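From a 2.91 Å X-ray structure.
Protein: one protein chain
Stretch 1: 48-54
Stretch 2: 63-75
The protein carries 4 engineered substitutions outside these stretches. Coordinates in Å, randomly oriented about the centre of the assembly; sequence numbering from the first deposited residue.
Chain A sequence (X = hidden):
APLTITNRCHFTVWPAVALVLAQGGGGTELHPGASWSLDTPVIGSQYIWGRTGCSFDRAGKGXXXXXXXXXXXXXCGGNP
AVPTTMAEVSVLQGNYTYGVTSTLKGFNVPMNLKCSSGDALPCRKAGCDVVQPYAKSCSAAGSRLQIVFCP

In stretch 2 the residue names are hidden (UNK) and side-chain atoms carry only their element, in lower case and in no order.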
# COMPACT_ATOMS: atom_id res chain seq x y z
N ILE A 48 1.03 0.12 -3.44
CA ILE A 48 1.18 -0.09 -2.01
C ILE A 48 0.12 -1.07 -1.62
O ILE A 48 -1.07 -0.85 -1.89
CB ILE A 48 1.01 1.27 -1.23
CG1 ILE A 48 2.15 2.22 -1.61
CG2 ILE A 48 0.93 1.06 0.30
CD1 ILE A 48 1.93 3.62 -1.19
N TRP A 49 0.53 -2.16 -0.99
CA TRP A 49 -0.42 -3.15 -0.47
C TRP A 49 0.11 -3.83 0.78
O TRP A 49 1.31 -3.87 0.98
CB TRP A 49 -0.74 -4.21 -1.54
CG TRP A 49 0.38 -5.15 -1.84
CD1 TRP A 49 0.59 -6.36 -1.28
CD2 TRP A 49 1.44 -4.94 -2.78
NE1 TRP A 49 1.72 -6.93 -1.81
CE2 TRP A 49 2.26 -6.09 -2.74
CE3 TRP A 49 1.76 -3.91 -3.67
CZ2 TRP A 49 3.40 -6.22 -3.53
CZ3 TRP A 49 2.89 -4.04 -4.45
CH2 TRP A 49 3.70 -5.19 -4.37
N GLY A 50 -0.80 -4.38 1.58
CA GLY A 50 -0.42 -5.16 2.75
C GLY A 50 -0.47 -6.66 2.53
O GLY A 50 -1.31 -7.16 1.77
N ARG A 51 0.42 -7.38 3.23
CA ARG A 51 0.48 -8.83 3.18
C ARG A 51 0.32 -9.41 4.57
O ARG A 51 0.87 -8.87 5.54
CB ARG A 51 1.82 -9.29 2.62
CG ARG A 51 2.25 -8.59 1.34
CD ARG A 51 3.71 -8.90 1.09
NE ARG A 51 4.59 -8.06 1.89
CZ ARG A 51 5.89 -8.27 2.02
NH1 ARG A 51 6.46 -9.30 1.42
NH2 ARG A 51 6.62 -7.43 2.75
N THR A 52 -0.45 -10.50 4.67
CA THR A 52 -0.72 -11.11 5.96
C THR A 52 -0.22 -12.52 5.93
O THR A 52 -0.15 -13.10 4.86
CB THR A 52 -2.23 -11.13 6.30
OG1 THR A 52 -2.96 -11.89 5.32
CG2 THR A 52 -2.78 -9.70 6.38
N GLY A 53 0.11 -13.06 7.11
CA GLY A 53 0.48 -14.46 7.27
C GLY A 53 1.80 -14.81 6.61
O GLY A 53 1.93 -15.84 5.93
N CYS A 54 2.78 -13.93 6.80
CA CYS A 54 4.11 -14.11 6.20
C CYS A 54 4.98 -14.85 7.18
O CYS A 54 5.14 -14.43 8.32
CB CYS A 54 4.75 -12.77 5.82
SG CYS A 54 3.71 -11.76 4.76
N UNK A 63 6.55 -17.60 2.25
CA UNK A 63 5.46 -17.07 1.46
C UNK A 63 4.50 -16.36 2.41
O UNK A 63 4.42 -16.69 3.63
c UNK A 63 3.51 -21.11 -1.31
c UNK A 63 4.74 -18.22 0.72
c UNK A 63 3.64 -17.78 -0.27
n UNK A 63 3.37 -21.58 -0.07
n UNK A 63 4.00 -21.92 -2.27
n UNK A 63 3.15 -19.85 -1.61
c UNK A 63 2.62 -18.88 -0.64
N UNK A 64 3.76 -15.40 1.88
CA UNK A 64 2.66 -14.79 2.62
C UNK A 64 1.31 -15.42 2.21
O UNK A 64 1.14 -15.86 1.07
c UNK A 64 2.63 -13.29 2.36
s UNK A 64 4.12 -12.45 2.86
N UNK A 65 0.37 -15.43 3.15
CA UNK A 65 -0.95 -16.03 2.99
C UNK A 65 -1.79 -15.21 1.99
O UNK A 65 -2.45 -15.78 1.11
c UNK A 65 -3.49 -17.22 5.76
o UNK A 65 -2.94 -17.33 6.85
c UNK A 65 -2.70 -17.27 4.46
n UNK A 65 -4.81 -17.03 5.63
c UNK A 65 -1.65 -16.13 4.36
N UNK A 66 -1.74 -13.87 2.11
CA UNK A 66 -2.38 -13.02 1.12
C UNK A 66 -1.44 -11.94 0.67
O UNK A 66 -0.68 -11.41 1.47
c UNK A 66 -3.61 -12.31 1.66
o UNK A 66 -3.25 -11.56 2.81
c UNK A 66 -4.72 -13.32 2.00
N UNK A 67 -1.53 -11.62 -0.62
CA UNK A 67 -0.74 -10.52 -1.19
C UNK A 67 0.74 -10.80 -1.33
O UNK A 67 1.53 -9.87 -1.39
N UNK A 68 1.10 -12.09 -1.42
CA UNK A 68 2.50 -12.50 -1.58
C UNK A 68 3.08 -12.16 -2.94
O UNK A 68 2.54 -12.56 -3.98
o UNK A 68 4.41 -15.15 -2.48
c UNK A 68 4.10 -14.45 -1.49
c UNK A 68 2.65 -14.00 -1.37
o UNK A 68 4.93 -14.10 -0.62
N UNK A 69 4.19 -11.42 -2.92
CA UNK A 69 4.86 -11.04 -4.14
C UNK A 69 6.24 -11.68 -4.16
O UNK A 69 7.21 -11.13 -3.64
s UNK A 69 5.49 -8.79 -5.87
c UNK A 69 4.94 -9.49 -4.25
N UNK A 70 6.30 -12.86 -4.75
CA UNK A 70 7.56 -13.55 -4.93
C UNK A 70 8.31 -13.81 -3.64
O UNK A 70 9.53 -13.99 -3.68
N UNK A 71 7.61 -13.84 -2.51
CA UNK A 71 8.20 -14.21 -1.23
C UNK A 71 8.98 -13.05 -0.66
O UNK A 71 8.51 -11.92 -0.78
N UNK A 72 10.16 -13.36 -0.06
CA UNK A 72 11.11 -12.35 0.42
C UNK A 72 11.48 -11.37 -0.66
O UNK A 72 11.46 -10.18 -0.43
o UNK A 72 12.20 -13.74 2.06
c UNK A 72 12.43 -13.00 0.88
N UNK A 73 11.85 -11.89 -1.83
CA UNK A 73 12.25 -11.07 -2.97
C UNK A 73 11.03 -10.56 -3.66
O UNK A 73 10.38 -11.33 -4.41
c UNK A 73 12.93 -11.96 -3.98
o UNK A 73 11.90 -12.87 -4.49
N UNK A 74 10.74 -9.28 -3.45
CA UNK A 74 9.45 -8.71 -3.79
C UNK A 74 9.35 -8.49 -5.28
O UNK A 74 8.88 -7.44 -5.73
c UNK A 74 9.23 -7.41 -3.01
c UNK A 74 7.35 -7.51 -1.33
c UNK A 74 8.86 -7.58 -1.51
c UNK A 74 9.52 -6.58 -0.57
N UNK A 75 9.81 -9.48 -6.05
CA UNK A 75 9.73 -9.40 -7.50
C UNK A 75 8.52 -10.17 -8.03
O UNK A 75 8.35 -11.35 -7.70
c UNK A 75 12.16 -9.00 -7.99
o UNK A 75 11.30 -11.18 -7.58
c UNK A 75 10.98 -9.94 -8.18

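Position 63 has seven side-chain atoms: three carbons, a nitrogen, then a carbon carrying two more nitrogens. Its CA-to-CB bond points away from stretch 1, and the nearest approach of the side chain is CB to Gly53 O, 6.4 Å, so the residue meets the loop at Gly53 and Cys54 through its backbone, with its O 3.7 Å from Cys54 CA. The terminal guanidinium makes it Arg63.

Position 64 carries one carbon and one sulfur, the sulfur 2.1 Å from Cys54 SG, a bonding distance; this is Cys64, with a chi3 of 110° across the disulfide. The CA atoms of Cys54 and Cys64 are 3.9 Å apart.

At position 65 three carbons run in a line, the third bearing one oxygen and one nitrogen. CA-to-CB points toward stretch 1, where Gly53 offers no side chain: an ideal CB there would sit 2.7 Å from the CB of position 65, a clash. The backbone N makes two weak hydrogen bonds, to Thr52 O (2.9 Å) and Gly53 O (3.2 Å), with N-H...O angles near 130°. An amide at that chain length identifies Gln65; the assignment of its O and N follows the deposited elements.

Position 66 branches at its first carbon into one oxygen and one carbon, its oxygen 2.5 Å from Thr52 OG1, a short hydroxyl-hydroxyl hydrogen bond. The pattern is that of Thr66.

Position 67 has no side-chain atoms. Its phi of 72° favours glycine, and an ideal CB would be tight against Gly50 O at 3.0 Å and Trp49 CD1 at 3.4 Å. Its carbonyl O accepts a hydrogen bond from Trp49 NE1 at 3.0 Å, lying at the edge of the indole. This is Gly67.

Position 68 shows two carbons, the second with two oxygens: a carboxylate, Asp68. It makes no contact with stretch 1; instead OD1 accepts Cys64 N at 3.1 Å, tying the loop to itself.

Position 69 has one carbon and one sulfur, and its CB packs 3.7 Å from Trp49 CZ2. It is Cys69, bonded covalently elsewhere in the structure.

Positions 70 and 71 lack side-chain atoms and have positive phi, so they are Gly70 and Gly71. At the former an ideal CB would clash with the backbone O of position 75.

Positions 72 and 73 each hold one carbon and one oxygen, and the CA-to-CB bonds of both point away from stretch 1, giving Ser72 and Ser73. Ser73 OG donates a hydrogen bond to Gly70 O at 2.7 Å.

Position 74 has four carbons forked at the second, with an end carbon over one face of the Arg51 guanidinium. It is Leu74, whose CD2 lies 3.4 Å from Arg51 NH1.

Position 75 repeats the branched oxygen-and-carbon pattern and is Thr75, out of reach of stretch 1.

The contact buries 553 Å² and centres on one antiparallel bridge. Thr66 N donates to Thr52 O at 3.3 Å and 164°, while Thr52 N returns a weak bond to Thr66 O, also 3.3 Å. The disulfide fixes one end covalently; beyond the bridge, Trp49 and Arg51 extend the contact to Cys69 and Leu74.

Stretch 2, residues 63-75: RCQTGDCGGSSLT
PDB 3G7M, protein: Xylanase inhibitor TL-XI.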